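Local coordinates for protein transcriptional regulator, HTH_3 family (Vibrio cholerae, PDB 1Y9Q) that probably binds DNA as a transcriptional regulator, through a helix-turn-helix domain joined to a zinc-containing cupin domain that holds d-methionine in the crystal, at residues S10-Q15 / G42-G47; F107-L112 / A171-I176; F140-W145 / S158-G163. One frame throughout, in Å; residues are numbered along the deposited sequence.

How the contacts relate
Contact 1 comes first along the chain and lies in the helical helix-turn-helix domain, where helix 5-22 meets helix 38-45. Contacts 2 and 3 belong to the cupin domain, on the other side of the chain's centre. Their centres are about 26 Å and 29 Å from that of contact 1. Contact 2 joins strands 104-111 and 171-178 of the five-stranded sheet. Contact 3 falls between these strands in sequence and belongs to the four-stranded sheet. The two centres are about 17 Å apart. Contact 2 lines the d-methionine pocket and contact 3 supplies a zinc ligand, so both serve one site, well away from contact 1.

Contact 1: S10-Q15 / G42-G47; sequences SQIANQ and GQIERG
Ala13 packs directly against the backbone at the end of helix 38-45. The contact belongs to a helix-turn-helix domain of the HTH_3 family. Helix 5-22 precedes the helix pair 27-34 and 38-45. By family resemblance, 38-45 is probably the recognition helix.

The methyl of Ala13 does most of the touching. Its CB lies 3.0 Å from Ile44 O and 3.5 Å from Glu45 O, which is tight for a carbon against carbonyl oxygens. The two backbones come very near here, with Ala13 CA 4.0 Å from Glu45 CA. A second, apolar touch lies beside it. Ile12 CG2 meets Ile44 CG2 at 4.0 Å, and the two side chains cross obliquely. In both isoleucines CG1 lies beside the backbone N (chi1 -62° and -67°). That leaves CG2 anti to the N, and it is this branch that each turns to the other. No direct hydrogen bond spans the two segments.

Further contacts surround these groups. Gly47 leaves the helix with a positive phi of 75° and closes a Schellman motif. Its N donates to Ile44 O, the same oxygen that Ala13 CB presses on. Ile44 also packs on Leu16 of helix 5-22, and Ile12 on Pro51. Glu45 lies against Leu16 and Lys17, and its carboxylate forms a salt bridge with Arg20, a further tie to the same helix.

At the exposed margin, a water links the segments through the side chain of Asn14. It donates to Asn14 OD1 at 2.9 Å and to Glu45 O at 2.7 Å.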
loop_
_atom_site.group_PDB
_atom_site.type_symbol
_atom_site.label_atom_id
_atom_site.label_comp_id
_atom_site.label_asym_id
_atom_site.label_seq_id
_atom_site.Cartn_x
_atom_site.Cartn_y
_atom_site.Cartn_z
ATOM N N SER A 10 -14.243 21.352 -6.652
ATOM C CA SER A 10 -15.691 21.533 -6.667
ATOM C C SER A 10 -16.400 20.387 -7.376
ATOM O O SER A 10 -17.459 19.933 -6.933
ATOM C CB SER A 10 -16.066 22.865 -7.322
ATOM O OG SER A 10 -15.714 22.891 -8.689
ATOM N N GLN A 11 -15.822 19.916 -8.475
ATOM C CA GLN A 11 -16.424 18.809 -9.208
ATOM C C GLN A 11 -16.526 17.570 -8.319
ATOM O O GLN A 11 -17.583 16.946 -8.225
ATOM C CB GLN A 11 -15.602 18.477 -10.454
ATOM C CG GLN A 11 -15.905 17.102 -11.031
ATOM C CD GLN A 11 -17.350 16.937 -11.473
ATOM O OE1 GLN A 11 -17.884 15.824 -11.470
ATOM N NE2 GLN A 11 -17.984 18.037 -11.872
ATOM N N ILE A 12 -15.424 17.217 -7.671
ATOM C CA ILE A 12 -15.410 16.048 -6.798
ATOM C C ILE A 12 -16.282 16.254 -5.566
ATOM O O ILE A 12 -17.012 15.354 -5.148
ATOM C CB ILE A 12 -13.971 15.716 -6.332
ATOM C CG1 ILE A 12 -13.098 15.380 -7.541
ATOM C CG2 ILE A 12 -13.988 14.543 -5.359
ATOM C CD1 ILE A 12 -13.618 14.228 -8.375
ATOM N N ALA A 13 -16.200 17.443 -4.982
ATOM C CA ALA A 13 -16.981 17.752 -3.790
ATOM C C ALA A 13 -18.473 17.552 -4.037
ATOM O O ALA A 13 -19.152 16.824 -3.295
ATOM C CB ALA A 13 -16.712 19.200 -3.352
ATOM N N ASN A 14 -18.983 18.195 -5.084
ATOM C CA ASN A 14 -20.400 18.094 -5.398
ATOM C C ASN A 14 -20.877 16.690 -5.780
ATOM O O ASN A 14 -21.923 16.245 -5.308
ATOM C CB ASN A 14 -20.776 19.086 -6.507
ATOM C CG ASN A 14 -20.551 20.540 -6.094
ATOM O OD1 ASN A 14 -20.643 20.885 -4.914
ATOM N ND2 ASN A 14 -20.270 21.400 -7.072
ATOM N N GLN A 15 -20.129 15.986 -6.623
ATOM C CA GLN A 15 -20.564 14.644 -7.025
ATOM C C GLN A 15 -20.432 13.629 -5.892
ATOM O O GLN A 15 -21.273 12.741 -5.759
ATOM C CB GLN A 15 -19.797 14.166 -8.259
ATOM C CG GLN A 15 -20.289 12.815 -8.835
ATOM C CD GLN A 15 -21.774 12.800 -9.198
ATOM O OE1 GLN A 15 -22.457 13.827 -9.153
ATOM N NE2 GLN A 15 -22.277 11.625 -9.565
ATOM N N GLY A 42 -15.462 15.069 5.023
ATOM C CA GLY A 42 -16.157 16.332 5.201
ATOM C C GLY A 42 -15.442 17.449 4.459
ATOM O O GLY A 42 -16.072 18.271 3.793
ATOM N N GLN A 43 -14.117 17.472 4.572
ATOM C CA GLN A 43 -13.306 18.487 3.906
ATOM C C GLN A 43 -13.440 18.387 2.387
ATOM O O GLN A 43 -13.486 19.401 1.692
ATOM C CB GLN A 43 -11.834 18.335 4.297
ATOM C CG GLN A 43 -11.568 18.463 5.796
ATOM C CD GLN A 43 -10.098 18.308 6.152
ATOM O OE1 GLN A 43 -9.459 17.317 5.796
ATOM N NE2 GLN A 43 -9.555 19.286 6.869
ATOM N N ILE A 44 -13.494 17.163 1.871
ATOM C CA ILE A 44 -13.623 16.972 0.433
ATOM C C ILE A 44 -14.957 17.514 -0.067
ATOM O O ILE A 44 -15.010 18.217 -1.077
ATOM C CB ILE A 44 -13.511 15.475 0.046
ATOM C CG1 ILE A 44 -12.092 14.973 0.327
ATOM C CG2 ILE A 44 -13.853 15.290 -1.430
ATOM C CD1 ILE A 44 -11.911 13.467 0.135
ATOM N N GLU A 45 -16.035 17.185 0.636
ATOM C CA GLU A 45 -17.351 17.653 0.228
ATOM C C GLU A 45 -17.491 19.170 0.352
ATOM O O GLU A 45 -18.331 19.769 -0.314
ATOM C CB GLU A 45 -18.457 16.962 1.037
ATOM C CG GLU A 45 -18.535 15.454 0.831
ATOM C CD GLU A 45 -19.858 14.858 1.307
ATOM O OE1 GLU A 45 -20.542 15.496 2.138
ATOM O OE2 GLU A 45 -20.210 13.746 0.853
ATOM N N ARG A 46 -16.671 19.793 1.197
ATOM C CA ARG A 46 -16.727 21.248 1.356
ATOM C C ARG A 46 -15.759 21.956 0.413
ATOM O O ARG A 46 -15.698 23.187 0.386
ATOM C CB ARG A 46 -16.407 21.656 2.797
ATOM C CG ARG A 46 -17.520 21.376 3.790
ATOM C CD ARG A 46 -17.297 22.155 5.080
ATOM N NE ARG A 46 -16.073 21.753 5.768
ATOM C CZ ARG A 46 -15.930 20.609 6.427
ATOM N NH1 ARG A 46 -16.938 19.750 6.494
ATOM N NH2 ARG A 46 -14.778 20.320 7.018
ATOM N N GLY A 47 -15.003 21.176 -0.352
ATOM C CA GLY A 47 -14.046 21.753 -1.279
ATOM C C GLY A 47 -12.815 22.301 -0.582
ATOM O O GLY A 47 -12.152 23.201 -1.095
HETATM O O HOH W 1 -20.281 20.308 -2.085
#

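Contact 2: F107-L112 / A171-I176; sequences FEITLL and AVFQNI. With MED (D-methionine), chain C.
Ile109 and Phe173 face each other as a hydrogen-bonded pair of antiparallel strands in the cupin domain. Ile109 N donates to Phe173 O at 2.8 Å, and Phe173 N donates back to Ile109 O. The pairs Phe107-Asn175 and Leu111-Ala171 are bonded in the same way, so six backbone bonds join the strands.

The Ile109 side chain leads from the sheet to the ligand. Its CB sits over one face of the Phe173 ring, 3.9 Å from the ring centroid, in a CH-pi contact. CG2 is 3.8 Å from Phe173 CE2. CG1 still touches the ring, 4.0 Å from Phe173 CZ. CD1 is bent back rather than extended (chi2 -54°), which turns it from the ring, and it reaches the CE methyl of d-methionine at 3.6 Å. That methyl, CE, lies over one face of the Phe107 ring, 3.4 Å from Phe107 CD2. Ile109 and Phe107 thus grip the thioether end of the ligand. Leu111 CD1 meets the edge of the Phe173 ring, 3.7 Å from CE2.

On the other face of the sheet, Thr110 and Val172 lie side by side in a more exposed row with Glu108 and Gln174.

The strand pair is inner in its sheet. Strand 90-99 flanks 104-111, and strand 127-134 flanks 171-178. Phe173 also touches Met137 of strand 137-141, while Ile53 and Trp57 of helix 53-63 contribute to the ligand pocket.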
loop_
_atom_site.group_PDB
_atom_site.type_symbol
_atom_site.label_atom_id
_atom_site.label_comp_id
_atom_site.label_asym_id
_atom_site.label_seq_id
_atom_site.Cartn_x
_atom_site.Cartn_y
_atom_site.Cartn_z
ATOM N N PHE A 107 -8.683 2.899 -19.189
ATOM C CA PHE A 107 -7.802 4.058 -19.152
ATOM C C PHE A 107 -6.459 3.817 -19.822
ATOM O O PHE A 107 -6.011 2.679 -19.965
ATOM C CB PHE A 107 -7.494 4.442 -17.707
ATOM C CG PHE A 107 -8.694 4.535 -16.828
ATOM C CD1 PHE A 107 -9.457 5.695 -16.787
ATOM C CD2 PHE A 107 -9.051 3.465 -16.018
ATOM C CE1 PHE A 107 -10.562 5.788 -15.945
ATOM C CE2 PHE A 107 -10.150 3.543 -15.172
ATOM C CZ PHE A 107 -10.907 4.708 -15.135
ATOM N N GLU A 108 -5.822 4.913 -20.223
ATOM C CA GLU A 108 -4.481 4.867 -20.789
ATOM C C GLU A 108 -3.726 5.734 -19.789
ATOM O O GLU A 108 -3.994 6.928 -19.675
ATOM C CB GLU A 108 -4.433 5.486 -22.189
ATOM C CG GLU A 108 -3.069 5.339 -22.834
ATOM C CD GLU A 108 -3.087 5.589 -24.327
ATOM O OE1 GLU A 108 -3.774 4.838 -25.055
ATOM O OE2 GLU A 108 -2.409 6.537 -24.772
ATOM N N ILE A 109 -2.804 5.125 -19.054
ATOM C CA ILE A 109 -2.054 5.821 -18.010
ATOM C C ILE A 109 -0.596 6.100 -18.354
ATOM O O ILE A 109 0.120 5.211 -18.807
ATOM C CB ILE A 109 -2.049 4.998 -16.702
ATOM C CG1 ILE A 109 -3.473 4.561 -16.341
ATOM C CG2 ILE A 109 -1.415 5.803 -15.580
ATOM C CD1 ILE A 109 -4.460 5.692 -16.279
ATOM N N THR A 110 -0.162 7.333 -18.114
ATOM C CA THR A 110 1.222 7.724 -18.366
ATOM C C THR A 110 1.899 8.066 -17.045
ATOM O O THR A 110 1.482 8.985 -16.336
ATOM C CB THR A 110 1.313 8.951 -19.292
ATOM O OG1 THR A 110 0.707 8.646 -20.551
ATOM C CG2 THR A 110 2.774 9.340 -19.517
ATOM N N LEU A 111 2.936 7.307 -16.713
ATOM C CA LEU A 111 3.689 7.519 -15.490
ATOM C C LEU A 111 4.970 8.264 -15.849
ATOM O O LEU A 111 5.641 7.920 -16.825
ATOM C CB LEU A 111 4.032 6.176 -14.842
ATOM C CG LEU A 111 2.863 5.369 -14.280
ATOM C CD1 LEU A 111 3.354 4.020 -13.788
ATOM C CD2 LEU A 111 2.219 6.147 -13.149
ATOM N N LEU A 112 5.307 9.279 -15.061
ATOM C CA LEU A 112 6.504 10.076 -15.319
ATOM C C LEU A 112 7.449 10.115 -14.126
ATOM O O LEU A 112 7.068 9.783 -13.000
ATOM C CB LEU A 112 6.111 11.506 -15.687
ATOM C CG LEU A 112 5.192 11.693 -16.891
ATOM C CD1 LEU A 112 4.794 13.160 -16.997
ATOM C CD2 LEU A 112 5.883 11.227 -18.154
ATOM N N ALA A 171 6.622 5.633 -18.637
ATOM C CA ALA A 171 5.978 4.379 -18.993
ATOM C C ALA A 171 4.514 4.683 -19.238
ATOM O O ALA A 171 3.911 5.484 -18.524
ATOM C CB ALA A 171 6.124 3.367 -17.876
ATOM N N VAL A 172 3.957 4.057 -20.266
ATOM C CA VAL A 172 2.560 4.247 -20.616
ATOM C C VAL A 172 1.938 2.866 -20.705
ATOM O O VAL A 172 2.537 1.950 -21.270
ATOM C CB VAL A 172 2.412 4.949 -21.979
ATOM C CG1 VAL A 172 0.935 5.150 -22.303
ATOM C CG2 VAL A 172 3.141 6.288 -21.959
ATOM N N PHE A 173 0.748 2.706 -20.136
ATOM C CA PHE A 173 0.084 1.410 -20.178
ATOM C C PHE A 173 -1.427 1.534 -20.202
ATOM O O PHE A 173 -1.987 2.512 -19.708
ATOM C CB PHE A 173 0.515 0.550 -18.980
ATOM C CG PHE A 173 0.105 1.103 -17.632
ATOM C CD1 PHE A 173 -1.018 0.609 -16.975
ATOM C CD2 PHE A 173 0.866 2.086 -17.004
ATOM C CE1 PHE A 173 -1.376 1.081 -15.710
ATOM C CE2 PHE A 173 0.517 2.566 -15.743
ATOM C CZ PHE A 173 -0.607 2.060 -15.094
ATOM N N GLN A 174 -2.083 0.545 -20.798
ATOM C CA GLN A 174 -3.529 0.540 -20.840
ATOM C C GLN A 174 -3.978 -0.194 -19.589
ATOM O O GLN A 174 -3.409 -1.227 -19.231
ATOM C CB GLN A 174 -4.064 -0.211 -22.061
ATOM C CG GLN A 174 -5.592 -0.223 -22.091
ATOM C CD GLN A 174 -6.162 -1.194 -23.098
ATOM O OE1 GLN A 174 -5.990 -2.408 -22.973
ATOM N NE2 GLN A 174 -6.848 -0.664 -24.107
ATOM N N ASN A 175 -4.992 0.339 -18.922
ATOM C CA ASN A 175 -5.507 -0.293 -17.720
ATOM C C ASN A 175 -7.003 -0.528 -17.877
ATOM O O ASN A 175 -7.768 0.419 -18.027
ATOM C CB ASN A 175 -5.221 0.599 -16.504
ATOM C CG ASN A 175 -5.692 -0.016 -15.188
ATOM O OD1 ASN A 175 -5.623 -1.232 -14.984
ATOM N ND2 ASN A 175 -6.147 0.833 -14.277
ATOM N N ILE A 176 -7.408 -1.794 -17.875
ATOM C CA ILE A 176 -8.823 -2.143 -17.967
ATOM C C ILE A 176 -9.258 -2.526 -16.556
ATOM O O ILE A 176 -8.661 -3.415 -15.947
ATOM C CB ILE A 176 -9.054 -3.362 -18.889
ATOM C CG1 ILE A 176 -8.704 -3.007 -20.332
ATOM C CG2 ILE A 176 -10.496 -3.837 -18.776
ATOM C CD1 ILE A 176 -8.684 -4.215 -21.248
HETATM N N MED C . -6.805 1.104 -10.951
HETATM C CA MED C . -6.338 2.506 -10.745
HETATM C C MED C . -5.569 2.637 -9.423
HETATM O O MED C . -5.383 1.681 -8.658
HETATM C CB MED C . -5.469 2.930 -11.951
HETATM C CG MED C . -4.882 4.326 -12.010
HETATM S SD MED C . -6.301 5.445 -12.216
HETATM C CE MED C . -6.929 4.994 -13.773
HETATM O OXT MED C . -5.120 3.735 -9.094
#

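Contact 3: F140-W145 / S158-G163; sequences FFDEQW and SDQPHG. With ZN (zinc ion), chain B.
Phe140 and Gly163 make the tightly packed part of this contact. They form an antiparallel hydrogen-bonded pair. Phe140 N donates to Gly163 O at 2.9 Å, from above the carbonyl plane. The return bond, Gly163 N to Phe140 O, is longer and more bent, with 138° at the hydrogen. Phe140 O is also pressed by His162 CB at 3.0 Å. Phe140 CB lies over one face of the Trp145 ring, toward its rim, and the edge of the Phe140 ring, at CD2, faces Pro161 O. Trp145 CZ3 comes within 4.0 Å of Gly163 O.

His162 looks inward from this packed end, its CG between the backbone N and the carbonyl carbon (chi1 61°). Its NE2 binds the zinc ion at 2.2 Å, and His122, Glu128 and Tyr164 are the other protein ligands. This is a metal site inside a cupin beta barrel, and bound d-methionine touches His162. The far nitrogen is held too. ND1 donates to Gln160 O at 2.9 Å, with the acceptor close to the ring plane, which helps fix the rotation of the imidazole. Gln160 is therefore a second-shell residue of the zinc site.

The outer end is more open and polar. Strands 137-141 and 144-148 form a hairpin closed by a type I' turn from Phe141 to Gln144. The Gln160 amide grips this turn at Asp142. The two side chains cross at about a right angle, carboxylate and amide planes 46° apart. Asp142 N donates to Gln160 OE1 at 2.8 Å. Gln160 NE2 donates to Asp142 OD1 at 3.2 Å, meeting it from above the carboxylate plane, and also bonds Phe157 O. A water donates to both Gln160 OE1 and Pro161 O. Beyond it, Glu143 forms a salt bridge with Lys58 of the second subunit.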
loop_
_atom_site.group_PDB
_atom_site.type_symbol
_atom_site.label_atom_id
_atom_site.label_comp_id
_atom_site.label_asym_id
_atom_site.label_seq_id
_atom_site.Cartn_x
_atom_site.Cartn_y
_atom_site.Cartn_z
ATOM N N PHE A 140 2.461 -4.273 -8.623
ATOM C CA PHE A 140 2.465 -5.005 -7.361
ATOM C C PHE A 140 1.130 -5.667 -7.008
ATOM O O PHE A 140 0.067 -5.056 -7.119
ATOM C CB PHE A 140 2.870 -4.057 -6.228
ATOM C CG PHE A 140 3.088 -4.742 -4.904
ATOM C CD1 PHE A 140 4.341 -5.251 -4.568
ATOM C CD2 PHE A 140 2.045 -4.870 -3.992
ATOM C CE1 PHE A 140 4.551 -5.874 -3.341
ATOM C CE2 PHE A 140 2.245 -5.496 -2.758
ATOM C CZ PHE A 140 3.503 -5.996 -2.434
ATOM N N PHE A 141 1.206 -6.928 -6.589
ATOM C CA PHE A 141 0.047 -7.709 -6.166
ATOM C C PHE A 141 0.528 -9.083 -5.703
ATOM O O PHE A 141 1.613 -9.524 -6.083
ATOM C CB PHE A 141 -1.007 -7.816 -7.290
ATOM C CG PHE A 141 -0.584 -8.632 -8.479
ATOM C CD1 PHE A 141 -0.647 -10.020 -8.447
ATOM C CD2 PHE A 141 -0.169 -8.007 -9.652
ATOM C CE1 PHE A 141 -0.307 -10.779 -9.562
ATOM C CE2 PHE A 141 0.177 -8.758 -10.778
ATOM C CZ PHE A 141 0.106 -10.147 -10.732
ATOM N N ASP A 142 -0.268 -9.746 -4.871
ATOM C CA ASP A 142 0.107 -11.049 -4.333
ATOM C C ASP A 142 1.472 -10.958 -3.656
ATOM O O ASP A 142 2.314 -11.845 -3.807
ATOM C CB ASP A 142 0.141 -12.113 -5.434
ATOM C CG ASP A 142 -1.227 -12.378 -6.032
ATOM O OD1 ASP A 142 -2.240 -12.143 -5.337
ATOM O OD2 ASP A 142 -1.293 -12.837 -7.192
ATOM N N GLU A 143 1.675 -9.862 -2.929
ATOM C CA GLU A 143 2.897 -9.599 -2.171
ATOM C C GLU A 143 4.171 -9.389 -2.990
ATOM O O GLU A 143 5.271 -9.426 -2.441
ATOM C CB GLU A 143 3.152 -10.723 -1.154
ATOM C CG GLU A 143 1.940 -11.188 -0.346
ATOM C CD GLU A 143 1.100 -10.054 0.205
ATOM O OE1 GLU A 143 1.666 -9.062 0.710
ATOM O OE2 GLU A 143 -0.141 -10.162 0.145
ATOM N N GLN A 144 4.055 -9.165 -4.291
ATOM C CA GLN A 144 5.270 -8.960 -5.064
ATOM C C GLN A 144 5.140 -8.094 -6.301
ATOM O O GLN A 144 4.049 -7.891 -6.838
ATOM C CB GLN A 144 5.882 -10.309 -5.454
ATOM C CG GLN A 144 4.990 -11.174 -6.316
ATOM C CD GLN A 144 5.641 -12.501 -6.667
ATOM O OE1 GLN A 144 6.651 -12.545 -7.372
ATOM N NE2 GLN A 144 5.065 -13.590 -6.169
ATOM N N TRP A 145 6.282 -7.579 -6.742
ATOM C CA TRP A 145 6.341 -6.748 -7.931
ATOM C C TRP A 145 6.558 -7.626 -9.151
ATOM O O TRP A 145 7.328 -8.587 -9.106
ATOM C CB TRP A 145 7.487 -5.745 -7.828
ATOM C CG TRP A 145 7.220 -4.601 -6.903
ATOM C CD1 TRP A 145 7.695 -4.438 -5.629
ATOM C CD2 TRP A 145 6.437 -3.439 -7.192
ATOM N NE1 TRP A 145 7.258 -3.239 -5.113
ATOM C CE2 TRP A 145 6.485 -2.607 -6.053
ATOM C CE3 TRP A 145 5.698 -3.020 -8.306
ATOM C CZ2 TRP A 145 5.822 -1.376 -5.995
ATOM C CZ3 TRP A 145 5.037 -1.793 -8.249
ATOM C CH2 TRP A 145 5.106 -0.989 -7.101
ATOM N N SER A 158 -7.670 -7.037 -8.150
ATOM C CA SER A 158 -7.318 -5.760 -7.547
ATOM C C SER A 158 -7.931 -5.463 -6.188
ATOM O O SER A 158 -7.708 -4.380 -5.636
ATOM C CB SER A 158 -7.660 -4.615 -8.508
ATOM O OG SER A 158 -9.064 -4.488 -8.686
ATOM N N ASP A 159 -8.705 -6.404 -5.650
ATOM C CA ASP A 159 -9.302 -6.202 -4.336
ATOM C C ASP A 159 -8.277 -6.602 -3.274
ATOM O O ASP A 159 -8.559 -7.369 -2.347
ATOM C CB ASP A 159 -10.606 -7.006 -4.191
ATOM C CG ASP A 159 -10.424 -8.499 -4.438
ATOM O OD1 ASP A 159 -9.346 -8.918 -4.913
ATOM O OD2 ASP A 159 -11.380 -9.257 -4.164
ATOM N N GLN A 160 -7.071 -6.069 -3.445
ATOM C CA GLN A 160 -5.953 -6.308 -2.539
ATOM C C GLN A 160 -4.990 -5.151 -2.728
ATOM O O GLN A 160 -5.074 -4.427 -3.726
ATOM C CB GLN A 160 -5.230 -7.609 -2.902
ATOM C CG GLN A 160 -4.563 -7.580 -4.278
ATOM C CD GLN A 160 -3.719 -8.811 -4.538
ATOM O OE1 GLN A 160 -2.810 -9.121 -3.769
ATOM N NE2 GLN A 160 -4.013 -9.522 -5.626
ATOM N N PRO A 161 -4.070 -4.945 -1.773
ATOM C CA PRO A 161 -3.125 -3.842 -1.941
ATOM C C PRO A 161 -2.375 -4.091 -3.241
ATOM O O PRO A 161 -1.923 -5.208 -3.498
ATOM C CB PRO A 161 -2.216 -3.978 -0.717
ATOM C CG PRO A 161 -3.146 -4.533 0.320
ATOM C CD PRO A 161 -3.887 -5.597 -0.464
ATOM N N HIS A 162 -2.275 -3.066 -4.074
ATOM C CA HIS A 162 -1.561 -3.203 -5.338
ATOM C C HIS A 162 -0.896 -1.892 -5.691
ATOM O O HIS A 162 -0.992 -0.922 -4.943
ATOM C CB HIS A 162 -2.501 -3.664 -6.474
ATOM C CG HIS A 162 -3.636 -2.729 -6.769
ATOM N ND1 HIS A 162 -4.717 -2.575 -5.930
ATOM C CD2 HIS A 162 -3.881 -1.936 -7.844
ATOM C CE1 HIS A 162 -5.579 -1.730 -6.472
ATOM N NE2 HIS A 162 -5.093 -1.329 -7.634
ATOM N N GLY A 163 -0.200 -1.861 -6.820
ATOM C CA GLY A 163 0.465 -0.633 -7.206
ATOM C C GLY A 163 1.081 -0.697 -8.583
ATOM O O GLY A 163 1.144 -1.763 -9.195
HETATM ZN ZN ZN B . -6.024 -0.185 -9.318
HETATM O O HOH W 2 -0.682 -7.573 -2.232
#